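Local coordinates for protein 5-formaminoimidazole-4-carboxamide-1-(beta)-D-ribofuranosyl 5'-monophosphate synthetase (Methanocaldococcus jannaschii, PDB 2R7L) that catalyses the ATP- and formate-dependent formylation of AICAR to FAICAR in purine biosynthesis, without folates, as a homohexameric ATP-grasp ligase, at residues C208-Y213 / G224-Y229; S145-D150 / S170-F175; C45-G50 / D62-V67; F113-I118 / E284-G289. All blocks are in the same frame, centred on the assembly; numbering follows the deposited sequence.

Contact 1: C208-Y213 / G224-Y229; sequences CIHYFY and GMDKRY. With AMZ (aminoimidazole 4-carboxamide ribonucleotide), chain F; ATP (adenosine-5'-triphosphate), chain E.
His210 and Asp226 meet on neighbouring strands of an antiparallel beta hairpin, NE2 donating to OD1 over 2.5 Å, a very short bond. Imidazole and carboxylate lie nearly coplanar, 24° apart, and OD1 arrives at the ring's edge. The backbone brings them together: Cys208 pairs with Asp226 through Cys208 N to Asp226 O (2.8 Å) and a return bond from Asp226 N to Cys208 O, while His210 N gives its hydrogen to Gly224 O (2.8 Å). The second oxygen, Asp226 OD2, offers its syn lone pair to Arg228 NH1 at 3.2 Å in a salt bridge, OD2 lying close to the guanidinium plane. Arg228 forms a further salt bridge from NH2 to Asp316, outside the hairpin. One guanidinium face is backed by Cys208 SG, 3.5 Å above the plane; over the opposite face lies N2 of the bound AICAR, and ATP O2G stands at the edge, 3.4 Å from NH2, in a weak hydrogen bond. His210 and Asp226 thus form a second shell behind a first-shell arginine, and the two carboxylates around that arginine probably help to fix the guanidinium where the nucleotide's carboxamide and the gamma-phosphate converge.

Contact 2: S145-D150 / S170-F175; sequences SPEDID and SSTEEF
Pro146 lays its pyrrolidine ring over one face of Phe175, a CH-pi contact in which CG stands 3.6 Å from the ring centroid and 15° off the ring normal. Followed outward, the proline side chain divides the aromatic face: CB rests nearest CG and CD2 of Phe175, both at 3.8 Å, while CG reaches farther along the ring to CE2 and CZ, approaching CE2 to 3.5 Å. Phe175 CG is anti to the backbone N (chi1 178°), which carries the ring out towards the proline. An alanine at Phe175 would probably leave the proline ring without its aromatic floor and open a gap beneath the loop.

Beside this pair, Thr172 OG1 donates to Pro146 O at 2.8 Å, and its CG2 touches Glu147 OE2, an oxygen that also bonds Tyr176 OH. Ile149 adds CG2 against Ser171 CA at 3.7 Å, and one water bridges Ile149 O and Thr172 N, accepting from that early helical N-H. Ser171 is the N-cap, its OG accepting from Glu174 N over 3.1 Å. The loop between strands 142-143 and 153-156 is therefore docked on the first turn of helix 172-184, with Ile198 of strand 197-200 touching Pro146, Ile149 and Phe175, and Phe167 meeting Phe175 edge-to-face.

Contact 3: C45-G50 / D62-V67; sequences CITMKG and DKFIYV
Thr47 sets its methyl over the centre of the Tyr66 ring, CG2 lying 3.7 Å from the centroid and 8° off the ring normal, a well-centred CH-pi contact. The two side chains run side by side and point the same way. With OG1 anti to the backbone N (chi1 -173°), CG2 falls between the backbone N and the carbonyl carbon, from where it also touches Phe64 CD1 at 3.7 Å. Cys45 CB approaches that same ring carbon more loosely, so that Cys45, Thr47, Phe64 and Tyr66 line one face of the sheet. Ile46, on the other face, packs CG2 against Val67 CG1 at 4.1 Å, just beyond the paired strand.

These side chains are positioned by parallel strand pairing, in which bonds alternate between the two backbones. Cys45 N donates to Lys63 O and Ile65 N to Cys45 O; then Thr47 N donates to Ile65 O at 3.1 Å and Val67 N to Thr47 O at 2.9 Å. Farther out, Tyr66 OH is bonded to Asp52 OD2, which probably helps to hold the ring over Thr47.

The pair belongs to a beta-alpha-beta unit of the four-stranded parallel sheet, with 63-66 as the outermost strand in this chain. Helix 53-57, the connection between the strands, covers Cys45 and Phe64 through Tyr55, while helix 76-84 covers Ile65 and Val67; at the strand's margin, Phe64 N bonds Glu18 of a neighbouring subunit.

Contact 4: F113-I118 / E284-G289; sequences FGNRRI and ELVPPG
Asn115 sends its amide across to Gly289, ND2 donating to Gly289 O at 2.6 Å with an N-H...O angle of 162°, in the carbonyl plane and on a lone pair. This side-chain-to-backbone bond joins two loops of the ATP-grasp fold region, one leading towards helix 125-135 and the other leaving the C-terminal end of helix 268-285. The same ND2 makes a weak bond to Val286 O, 3.0 Å away. Asn115 CG is anti to the backbone N (chi1 173°), which directs the amide towards the other loop, and OD1 turns back to accept weak bonds from Arg117 N and Ile118 N within its own turn. An alanine at Asn115 would probably leave Gly289 O without this donor and deprive the turn at 116-118 of its side-chain acceptor.

Beside the amide the contact is apolar. Ile118 crosses Val286 obliquely, CG1 to CG2 4.0 Å, while Val286 CG1 touches Arg117 CB and Trp121, from beyond the segments, also touches this valine. Pro288 follows a cis peptide bond, and at Gly289 the backbone takes a conformation in which a CB would press on the preceding carbonyl oxygen. Next to the amide, Pro288 CD comes to 3.7 Å from Asn115 ND2.

Overall arrangement
Along the chain contact 3 closes first; contact 4 then opens, and its long loop encloses contacts 2 and 1, in that order. Contact 3 belongs to the parallel sheet of the N-terminal Rossmann-like region, whereas contact 1 lies in the five-stranded antiparallel sheet of the ATP-grasp part. Contacts 2 and 3 are on opposite sides of the chain's centre, their own centres about 48 Å apart, and contact 2 borders the small antiparallel sheet containing strand 197-200. Contacts 1 and 4 have centres about 20 Å apart and touch through Phe212 and Phe113. The ligand-binding hairpin is thus joined through aromatic packing to the segment 113-118, which contact 4 ties to the end of helix 268-285.

Contact 1: C208-Y213 / G224-Y229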
# COMPACT_ATOMS: atom_id res chain seq x y z
N CYS A 208 -11.36 -23.90 14.18
CA CYS A 208 -10.91 -24.58 12.98
C CYS A 208 -9.61 -23.90 12.54
O CYS A 208 -9.62 -22.76 12.09
CB CYS A 208 -11.98 -24.53 11.89
SG CYS A 208 -13.62 -25.16 12.42
N ILE A 209 -8.50 -24.61 12.70
CA ILE A 209 -7.18 -24.04 12.52
C ILE A 209 -6.63 -24.35 11.13
O ILE A 209 -6.49 -25.52 10.75
CB ILE A 209 -6.22 -24.55 13.61
CG1 ILE A 209 -6.82 -24.27 14.99
CG2 ILE A 209 -4.85 -23.89 13.47
CD1 ILE A 209 -6.29 -25.16 16.11
N HIS A 210 -6.33 -23.30 10.37
CA HIS A 210 -5.88 -23.49 9.00
C HIS A 210 -4.36 -23.36 8.91
O HIS A 210 -3.78 -22.29 9.16
CB HIS A 210 -6.61 -22.52 8.07
CG HIS A 210 -8.09 -22.52 8.26
ND1 HIS A 210 -8.94 -23.38 7.59
CD2 HIS A 210 -8.89 -21.77 9.06
CE1 HIS A 210 -10.18 -23.16 7.96
NE2 HIS A 210 -10.18 -22.18 8.85
N TYR A 211 -3.71 -24.47 8.57
CA TYR A 211 -2.25 -24.50 8.46
C TYR A 211 -1.84 -24.53 6.99
O TYR A 211 -2.65 -24.82 6.11
CB TYR A 211 -1.66 -25.74 9.14
CG TYR A 211 -1.99 -25.97 10.60
CD1 TYR A 211 -1.05 -25.70 11.58
CD2 TYR A 211 -3.22 -26.52 10.99
CE1 TYR A 211 -1.33 -25.93 12.92
CE2 TYR A 211 -3.51 -26.75 12.32
CZ TYR A 211 -2.56 -26.46 13.28
OH TYR A 211 -2.82 -26.67 14.60
N PHE A 212 -0.56 -24.28 6.74
CA PHE A 212 0.03 -24.48 5.42
C PHE A 212 1.38 -25.13 5.61
O PHE A 212 2.24 -24.58 6.30
CB PHE A 212 0.19 -23.15 4.67
CG PHE A 212 0.62 -23.31 3.23
CD1 PHE A 212 -0.33 -23.42 2.23
CD2 PHE A 212 1.96 -23.37 2.89
CE1 PHE A 212 0.05 -23.56 0.90
CE2 PHE A 212 2.34 -23.53 1.56
CZ PHE A 212 1.38 -23.63 0.57
N TYR A 213 1.57 -26.32 5.04
CA TYR A 213 2.90 -26.93 5.01
C TYR A 213 3.58 -26.58 3.69
O TYR A 213 3.09 -26.91 2.61
CB TYR A 213 2.87 -28.46 5.16
CG TYR A 213 4.27 -29.05 5.03
CD1 TYR A 213 5.21 -28.88 6.03
CD2 TYR A 213 4.66 -29.72 3.87
CE1 TYR A 213 6.50 -29.40 5.90
CE2 TYR A 213 5.94 -30.23 3.74
CZ TYR A 213 6.85 -30.07 4.75
OH TYR A 213 8.13 -30.58 4.61
N GLY A 224 -4.62 -18.97 9.78
CA GLY A 224 -5.82 -18.39 10.38
C GLY A 224 -6.75 -19.39 11.04
O GLY A 224 -6.44 -20.59 11.11
N MET A 225 -7.89 -18.89 11.52
CA MET A 225 -8.83 -19.71 12.27
C MET A 225 -10.23 -19.16 12.13
O MET A 225 -10.42 -17.93 12.05
CB MET A 225 -8.49 -19.69 13.77
CG MET A 225 -7.08 -20.11 14.14
SD MET A 225 -6.88 -20.04 15.93
CE MET A 225 -5.17 -20.54 16.11
N ASP A 226 -11.21 -20.05 12.12
CA ASP A 226 -12.62 -19.67 12.16
C ASP A 226 -13.38 -20.57 13.13
O ASP A 226 -12.90 -21.63 13.53
CB ASP A 226 -13.25 -19.78 10.76
CG ASP A 226 -13.42 -21.23 10.30
OD1 ASP A 226 -12.39 -21.86 9.97
OD2 ASP A 226 -14.57 -21.74 10.26
N LYS A 227 -14.57 -20.12 13.51
CA LYS A 227 -15.51 -21.00 14.18
C LYS A 227 -16.71 -21.17 13.26
O LYS A 227 -17.10 -20.24 12.56
CB LYS A 227 -15.90 -20.47 15.56
CG LYS A 227 -16.83 -19.27 15.56
CD LYS A 227 -17.44 -19.07 16.94
CE LYS A 227 -18.59 -18.11 16.88
NZ LYS A 227 -19.45 -18.18 18.09
N ARG A 228 -17.28 -22.38 13.25
CA ARG A 228 -18.37 -22.70 12.35
C ARG A 228 -19.64 -21.97 12.74
O ARG A 228 -19.86 -21.67 13.91
CB ARG A 228 -18.65 -24.20 12.35
CG ARG A 228 -17.46 -25.07 12.02
CD ARG A 228 -16.90 -24.72 10.66
NE ARG A 228 -16.32 -25.88 10.00
CZ ARG A 228 -15.29 -25.82 9.17
NH1 ARG A 228 -14.71 -24.66 8.89
NH2 ARG A 228 -14.83 -26.94 8.61
N TYR A 229 -20.47 -21.70 11.73
CA TYR A 229 -21.78 -21.09 11.92
C TYR A 229 -22.73 -22.06 11.25
O TYR A 229 -22.83 -22.11 10.02
CB TYR A 229 -21.82 -19.72 11.24
CG TYR A 229 -22.88 -18.78 11.74
CD1 TYR A 229 -23.26 -18.77 13.07
CD2 TYR A 229 -23.49 -17.86 10.89
CE1 TYR A 229 -24.21 -17.92 13.54
CE2 TYR A 229 -24.45 -16.99 11.36
CZ TYR A 229 -24.80 -17.03 12.69
OH TYR A 229 -25.76 -16.18 13.18
O5 AMZ F . -17.70 -22.66 5.01
C6 AMZ F . -17.36 -23.80 5.34
N2 AMZ F . -16.79 -24.10 6.50
C3A AMZ F . -17.60 -24.98 4.41
C7A AMZ F . -17.39 -26.32 4.69
N3 AMZ F . -16.92 -26.84 5.83
N1 AMZ F . -18.08 -24.89 3.18
C5 AMZ F . -18.16 -26.14 2.70
N AMZ F . -17.74 -27.00 3.62
C1 AMZ F . -17.66 -28.48 3.47
C2 AMZ F . -18.96 -29.18 3.85
C3 AMZ F . -19.61 -29.48 2.51
O2 AMZ F . -20.29 -30.73 2.58
O1 AMZ F . -18.61 -30.41 4.50
O AMZ F . -17.45 -28.68 2.06
C AMZ F . -18.41 -29.63 1.58
C4 AMZ F . -18.75 -29.23 0.13
O3 AMZ F . -19.24 -27.89 0.10
P AMZ F . -20.49 -27.55 -0.81
OP1 AMZ F . -20.26 -27.69 -2.27
O4 AMZ F . -21.70 -28.50 -0.34
OP2 AMZ F . -20.95 -26.04 -0.44
PG ATP E . -18.29 -29.71 7.93
O1G ATP E . -17.54 -29.93 6.63
O2G ATP E . -17.47 -29.03 9.01
O3G ATP E . -19.66 -29.11 7.74
PB ATP E . -17.43 -32.15 9.11
O1B ATP E . -16.07 -31.54 8.86
O2B ATP E . -17.67 -33.57 8.64
O3B ATP E . -18.58 -31.20 8.48
PA ATP E . -18.67 -33.01 11.56
O1A ATP E . -17.86 -34.08 12.25
O2A ATP E . -19.88 -33.34 10.72
O3A ATP E . -17.66 -32.07 10.71
O5' ATP E . -19.15 -31.99 12.70
C5' ATP E . -20.23 -31.10 12.44
C4' ATP E . -20.44 -30.25 13.68
O4' ATP E . -20.90 -31.07 14.77
C3' ATP E . -19.16 -29.61 14.18
O3' ATP E . -18.90 -28.36 13.53
C2' ATP E . -19.42 -29.44 15.66
O2' ATP E . -20.13 -28.23 15.91
C1' ATP E . -20.33 -30.62 16.00
N9 ATP E . -19.48 -31.70 16.53
C8 ATP E . -18.85 -32.62 15.78
N7 ATP E . -18.13 -33.47 16.56
C5 ATP E . -18.32 -33.10 17.84
C6 ATP E . -17.86 -33.59 19.16
N6 ATP E . -17.04 -34.66 19.27
N1 ATP E . -18.28 -32.91 20.25
C2 ATP E . -19.09 -31.83 20.15
N3 ATP E . -19.55 -31.35 18.98
C4 ATP E . -19.19 -31.92 17.81

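Contact 2: S145-D150 / S170-F175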
# COMPACT_ATOMS: atom_id res chain seq x y z
N SER A 145 -20.75 -49.16 20.59
CA SER A 145 -22.20 -49.34 20.47
C SER A 145 -22.98 -48.48 21.46
O SER A 145 -22.43 -48.02 22.45
CB SER A 145 -22.58 -50.82 20.64
OG SER A 145 -22.10 -51.33 21.87
N PRO A 146 -24.27 -48.25 21.17
CA PRO A 146 -25.16 -47.50 22.05
C PRO A 146 -25.12 -47.97 23.51
O PRO A 146 -25.42 -47.20 24.41
CB PRO A 146 -26.54 -47.76 21.45
CG PRO A 146 -26.28 -48.01 20.01
CD PRO A 146 -24.94 -48.67 19.93
N GLU A 147 -24.74 -49.23 23.73
CA GLU A 147 -24.68 -49.77 25.09
C GLU A 147 -23.46 -49.30 25.88
O GLU A 147 -23.40 -49.47 27.10
CB GLU A 147 -24.74 -51.31 25.07
CG GLU A 147 -26.16 -51.88 24.90
CD GLU A 147 -26.79 -51.51 23.56
OE1 GLU A 147 -26.07 -51.51 22.54
OE2 GLU A 147 -28.01 -51.23 23.53
N ASP A 148 -22.50 -48.68 25.20
CA ASP A 148 -21.27 -48.24 25.85
C ASP A 148 -21.35 -46.79 26.36
O ASP A 148 -20.43 -46.32 27.03
CB ASP A 148 -20.08 -48.41 24.91
CG ASP A 148 -19.71 -49.87 24.70
OD1 ASP A 148 -19.41 -50.57 25.69
OD2 ASP A 148 -19.72 -50.32 23.53
N ILE A 149 -22.46 -46.12 26.06
CA ILE A 149 -22.65 -44.72 26.43
C ILE A 149 -22.62 -44.56 27.95
O ILE A 149 -23.43 -45.16 28.66
CB ILE A 149 -23.99 -44.16 25.92
CG1 ILE A 149 -23.98 -43.93 24.41
CG2 ILE A 149 -24.29 -42.83 26.59
CD1 ILE A 149 -23.20 -44.92 23.62
N ASP A 150 -21.69 -43.75 28.45
CA ASP A 150 -21.58 -43.49 29.88
C ASP A 150 -21.48 -41.99 30.14
O ASP A 150 -21.18 -41.55 31.24
CB ASP A 150 -20.36 -44.21 30.45
CG ASP A 150 -19.05 -43.73 29.83
OD1 ASP A 150 -19.10 -42.85 28.94
OD2 ASP A 150 -17.98 -44.23 30.22
N SER A 170 -27.41 -38.91 26.17
CA SER A 170 -26.72 -39.05 27.44
C SER A 170 -26.89 -40.43 28.08
O SER A 170 -26.40 -40.68 29.19
CB SER A 170 -27.12 -37.94 28.42
OG SER A 170 -26.50 -36.71 28.08
N SER A 171 -27.58 -41.33 27.38
CA SER A 171 -27.73 -42.72 27.83
C SER A 171 -28.07 -43.63 26.66
O SER A 171 -28.45 -43.16 25.58
CB SER A 171 -28.83 -42.84 28.89
OG SER A 171 -30.09 -42.46 28.35
N THR A 172 -27.94 -44.93 26.88
CA THR A 172 -28.34 -45.92 25.88
C THR A 172 -29.82 -45.75 25.53
O THR A 172 -30.19 -45.72 24.36
CB THR A 172 -28.09 -47.35 26.38
OG1 THR A 172 -26.73 -47.47 26.82
CG2 THR A 172 -28.35 -48.36 25.28
N GLU A 173 -30.64 -45.61 26.57
CA GLU A 173 -32.07 -45.40 26.40
C GLU A 173 -32.37 -44.22 25.49
O GLU A 173 -33.16 -44.32 24.54
CB GLU A 173 -32.74 -45.19 27.76
CG GLU A 173 -34.21 -44.79 27.68
CD GLU A 173 -34.86 -44.63 29.04
OE1 GLU A 173 -34.13 -44.42 30.04
OE2 GLU A 173 -36.11 -44.71 29.11
N GLU A 174 -31.72 -43.09 25.77
CA GLU A 174 -31.93 -41.89 24.97
C GLU A 174 -31.51 -42.10 23.52
O GLU A 174 -32.18 -41.63 22.59
CB GLU A 174 -31.19 -40.70 25.57
CG GLU A 174 -31.26 -39.47 24.69
CD GLU A 174 -31.02 -38.19 25.47
OE1 GLU A 174 -30.09 -38.16 26.31
OE2 GLU A 174 -31.76 -37.22 25.22
N PHE A 175 -30.40 -42.81 23.31
CA PHE A 175 -29.96 -43.12 21.96
C PHE A 175 -31.09 -43.71 21.11
O PHE A 175 -31.32 -43.27 19.99
CB PHE A 175 -28.75 -44.06 21.98
CG PHE A 175 -28.28 -44.45 20.61
CD1 PHE A 175 -27.12 -43.90 20.08
CD2 PHE A 175 -28.99 -45.37 19.85
CE1 PHE A 175 -26.69 -44.25 18.81
CE2 PHE A 175 -28.56 -45.72 18.58
CZ PHE A 175 -27.41 -45.16 18.06
O HOH W 1 -26.26 -45.19 29.25

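Contact 3: C45-G50 / D62-V67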
# COMPACT_ATOMS: atom_id res chain seq x y z
N CYS A 45 -11.72 -20.75 -14.18
CA CYS A 45 -12.78 -21.16 -13.28
C CYS A 45 -13.81 -22.04 -13.99
O CYS A 45 -14.49 -21.60 -14.91
CB CYS A 45 -13.48 -19.93 -12.72
SG CYS A 45 -14.85 -20.27 -11.61
N ILE A 46 -13.92 -23.30 -13.55
CA ILE A 46 -14.99 -24.16 -14.04
C ILE A 46 -16.31 -23.74 -13.40
O ILE A 46 -16.43 -23.69 -12.17
CB ILE A 46 -14.72 -25.63 -13.76
CG1 ILE A 46 -13.32 -26.01 -14.23
CG2 ILE A 46 -15.77 -26.50 -14.44
CD1 ILE A 46 -12.96 -27.45 -13.96
N THR A 47 -17.30 -23.42 -14.23
CA THR A 47 -18.58 -22.93 -13.74
C THR A 47 -19.75 -23.47 -14.58
O THR A 47 -19.56 -24.34 -15.43
CB THR A 47 -18.58 -21.39 -13.71
OG1 THR A 47 -19.78 -20.92 -13.08
CG2 THR A 47 -18.48 -20.82 -15.12
N MET A 48 -20.95 -22.96 -14.34
CA MET A 48 -22.13 -23.39 -15.08
C MET A 48 -23.20 -22.32 -15.01
O MET A 48 -23.14 -21.43 -14.16
CB MET A 48 -22.67 -24.74 -14.57
CG MET A 48 -23.02 -24.80 -13.08
SD MET A 48 -23.87 -26.33 -12.57
CE MET A 48 -25.54 -25.94 -13.09
N LYS A 49 -24.17 -22.39 -15.91
CA LYS A 49 -25.25 -21.41 -15.92
C LYS A 49 -25.99 -21.49 -14.60
O LYS A 49 -26.24 -22.58 -14.08
CB LYS A 49 -26.21 -21.67 -17.09
CG LYS A 49 -25.58 -21.52 -18.47
CD LYS A 49 -26.65 -21.51 -19.56
CE LYS A 49 -26.03 -21.40 -20.95
NZ LYS A 49 -27.06 -21.38 -22.03
N GLY A 50 -26.33 -20.33 -14.05
CA GLY A 50 -27.01 -20.26 -12.76
C GLY A 50 -26.08 -20.11 -11.56
O GLY A 50 -26.51 -19.64 -10.51
N ASP A 62 -10.22 -15.21 -15.21
CA ASP A 62 -9.88 -14.70 -16.53
C ASP A 62 -10.55 -15.53 -17.62
O ASP A 62 -11.05 -14.98 -18.60
CB ASP A 62 -8.37 -14.70 -16.73
CG ASP A 62 -7.67 -13.68 -15.86
OD1 ASP A 62 -8.25 -12.61 -15.58
OD2 ASP A 62 -6.52 -13.95 -15.45
N LYS A 63 -10.56 -16.85 -17.45
CA LYS A 63 -11.19 -17.75 -18.40
C LYS A 63 -12.25 -18.61 -17.70
O LYS A 63 -11.99 -19.15 -16.62
CB LYS A 63 -10.14 -18.66 -19.04
CG LYS A 63 -10.33 -18.95 -20.53
CD LYS A 63 -11.80 -19.09 -20.92
CE LYS A 63 -11.97 -19.62 -22.34
NZ LYS A 63 -11.76 -21.09 -22.41
N PHE A 64 -13.43 -18.72 -18.30
CA PHE A 64 -14.45 -19.64 -17.80
C PHE A 64 -14.55 -20.88 -18.68
O PHE A 64 -14.60 -20.78 -19.90
CB PHE A 64 -15.82 -18.95 -17.77
CG PHE A 64 -15.90 -17.82 -16.79
CD1 PHE A 64 -16.07 -18.07 -15.44
CD2 PHE A 64 -15.80 -16.51 -17.22
CE1 PHE A 64 -16.15 -17.03 -14.53
CE2 PHE A 64 -15.88 -15.46 -16.32
CZ PHE A 64 -16.05 -15.73 -14.97
N ILE A 65 -14.57 -22.05 -18.04
CA ILE A 65 -14.93 -23.30 -18.71
C ILE A 65 -16.30 -23.74 -18.21
O ILE A 65 -16.41 -24.29 -17.12
CB ILE A 65 -13.92 -24.42 -18.40
CG1 ILE A 65 -12.51 -24.01 -18.82
CG2 ILE A 65 -14.33 -25.71 -19.11
CD1 ILE A 65 -11.46 -25.08 -18.56
N TYR A 66 -17.34 -23.47 -19.00
CA TYR A 66 -18.69 -23.86 -18.63
C TYR A 66 -18.95 -25.36 -18.83
O TYR A 66 -18.57 -25.94 -19.84
CB TYR A 66 -19.72 -23.05 -19.43
CG TYR A 66 -19.93 -21.66 -18.91
CD1 TYR A 66 -21.06 -21.33 -18.19
CD2 TYR A 66 -18.98 -20.66 -19.14
CE1 TYR A 66 -21.26 -20.04 -17.71
CE2 TYR A 66 -19.16 -19.38 -18.66
CZ TYR A 66 -20.30 -19.08 -17.95
OH TYR A 66 -20.48 -17.80 -17.47
N VAL A 67 -19.61 -25.98 -17.84
CA VAL A 67 -20.06 -27.36 -17.95
C VAL A 67 -21.57 -27.42 -17.78
O VAL A 67 -22.18 -26.50 -17.23
CB VAL A 67 -19.39 -28.29 -16.91
CG1 VAL A 67 -17.93 -28.50 -17.25
CG2 VAL A 67 -19.55 -27.72 -15.50

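Contact 4: F113-I118 / E284-G289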
# COMPACT_ATOMS: atom_id res chain seq x y z
N PHE A 113 -2.33 -29.26 -7.40
CA PHE A 113 -1.57 -28.81 -6.24
C PHE A 113 -1.93 -29.68 -5.03
O PHE A 113 -3.10 -29.88 -4.74
CB PHE A 113 -1.86 -27.34 -5.94
CG PHE A 113 -1.07 -26.80 -4.78
CD1 PHE A 113 0.24 -26.38 -4.96
CD2 PHE A 113 -1.63 -26.72 -3.52
CE1 PHE A 113 0.98 -25.88 -3.89
CE2 PHE A 113 -0.90 -26.22 -2.45
CZ PHE A 113 0.40 -25.80 -2.64
N GLY A 114 -0.92 -30.19 -4.34
CA GLY A 114 -1.14 -31.03 -3.17
C GLY A 114 -0.75 -32.50 -3.34
O GLY A 114 -0.26 -32.91 -4.39
N ASN A 115 -0.99 -33.28 -2.29
CA ASN A 115 -0.69 -34.71 -2.30
C ASN A 115 -1.95 -35.50 -2.62
O ASN A 115 -2.83 -35.67 -1.78
CB ASN A 115 -0.08 -35.15 -0.96
CG ASN A 115 0.09 -36.66 -0.85
OD1 ASN A 115 -0.30 -37.39 -1.75
ND2 ASN A 115 0.68 -37.12 0.25
N ARG A 116 -2.03 -35.97 -3.86
CA ARG A 116 -3.22 -36.63 -4.40
C ARG A 116 -3.65 -37.86 -3.61
O ARG A 116 -4.84 -38.11 -3.44
CB ARG A 116 -2.94 -37.04 -5.84
CG ARG A 116 -4.15 -37.17 -6.72
CD ARG A 116 -3.72 -37.67 -8.08
NE ARG A 116 -4.64 -37.25 -9.13
CZ ARG A 116 -4.39 -36.29 -10.01
NH1 ARG A 116 -3.23 -35.65 -9.97
NH2 ARG A 116 -5.29 -35.98 -10.93
N ARG A 117 -2.68 -38.64 -3.14
CA ARG A 117 -2.96 -39.88 -2.43
C ARG A 117 -3.65 -39.62 -1.09
O ARG A 117 -4.50 -40.39 -0.66
CB ARG A 117 -1.66 -40.67 -2.19
CG ARG A 117 -0.90 -41.09 -3.45
CD ARG A 117 -1.55 -42.26 -4.18
NE ARG A 117 -2.38 -41.82 -5.30
CZ ARG A 117 -3.06 -42.64 -6.10
NH1 ARG A 117 -3.01 -43.95 -5.92
NH2 ARG A 117 -3.78 -42.13 -7.09
N ILE A 118 -3.29 -38.51 -0.45
CA ILE A 118 -3.73 -38.25 0.92
C ILE A 118 -5.17 -37.74 1.00
O ILE A 118 -5.73 -37.63 2.08
CB ILE A 118 -2.76 -37.29 1.65
CG1 ILE A 118 -2.79 -37.56 3.15
CG2 ILE A 118 -3.07 -35.83 1.32
CD1 ILE A 118 -1.89 -36.67 3.95
N GLU A 284 5.39 -40.26 6.99
CA GLU A 284 5.59 -41.70 7.11
C GLU A 284 4.46 -42.51 6.49
O GLU A 284 4.70 -43.47 5.77
CB GLU A 284 5.75 -42.09 8.58
CG GLU A 284 6.89 -41.42 9.31
CD GLU A 284 6.86 -41.71 10.79
OE1 GLU A 284 5.96 -42.45 11.23
OE2 GLU A 284 7.73 -41.19 11.53
N LEU A 285 3.22 -42.11 6.78
CA LEU A 285 2.06 -42.90 6.37
C LEU A 285 1.61 -42.69 4.93
O LEU A 285 1.09 -43.62 4.30
CB LEU A 285 0.88 -42.67 7.33
CG LEU A 285 1.11 -42.84 8.84
CD1 LEU A 285 -0.22 -42.73 9.59
CD2 LEU A 285 1.81 -44.16 9.16
N VAL A 286 1.77 -41.47 4.41
CA VAL A 286 1.36 -41.20 3.03
C VAL A 286 2.32 -40.25 2.31
O VAL A 286 2.00 -39.07 2.12
CB VAL A 286 -0.06 -40.58 2.96
CG1 VAL A 286 -0.78 -41.06 1.70
CG2 VAL A 286 -0.87 -40.91 4.20
N PRO A 287 3.50 -40.75 1.88
CA PRO A 287 4.53 -39.89 1.28
C PRO A 287 4.04 -39.14 0.04
O PRO A 287 3.31 -39.70 -0.78
CB PRO A 287 5.64 -40.88 0.91
CG PRO A 287 5.41 -42.06 1.81
CD PRO A 287 3.92 -42.16 1.92
N PRO A 288 4.44 -37.86 -0.10
CA PRO A 288 5.32 -37.09 0.79
C PRO A 288 4.64 -36.46 2.01
O PRO A 288 5.27 -35.70 2.74
CB PRO A 288 5.85 -35.99 -0.12
CG PRO A 288 4.74 -35.75 -1.08
CD PRO A 288 4.04 -37.07 -1.27
N GLY A 289 3.37 -36.78 2.23
CA GLY A 289 2.66 -36.25 3.40
C GLY A 289 1.70 -35.14 3.03
O GLY A 289 1.08 -35.16 1.96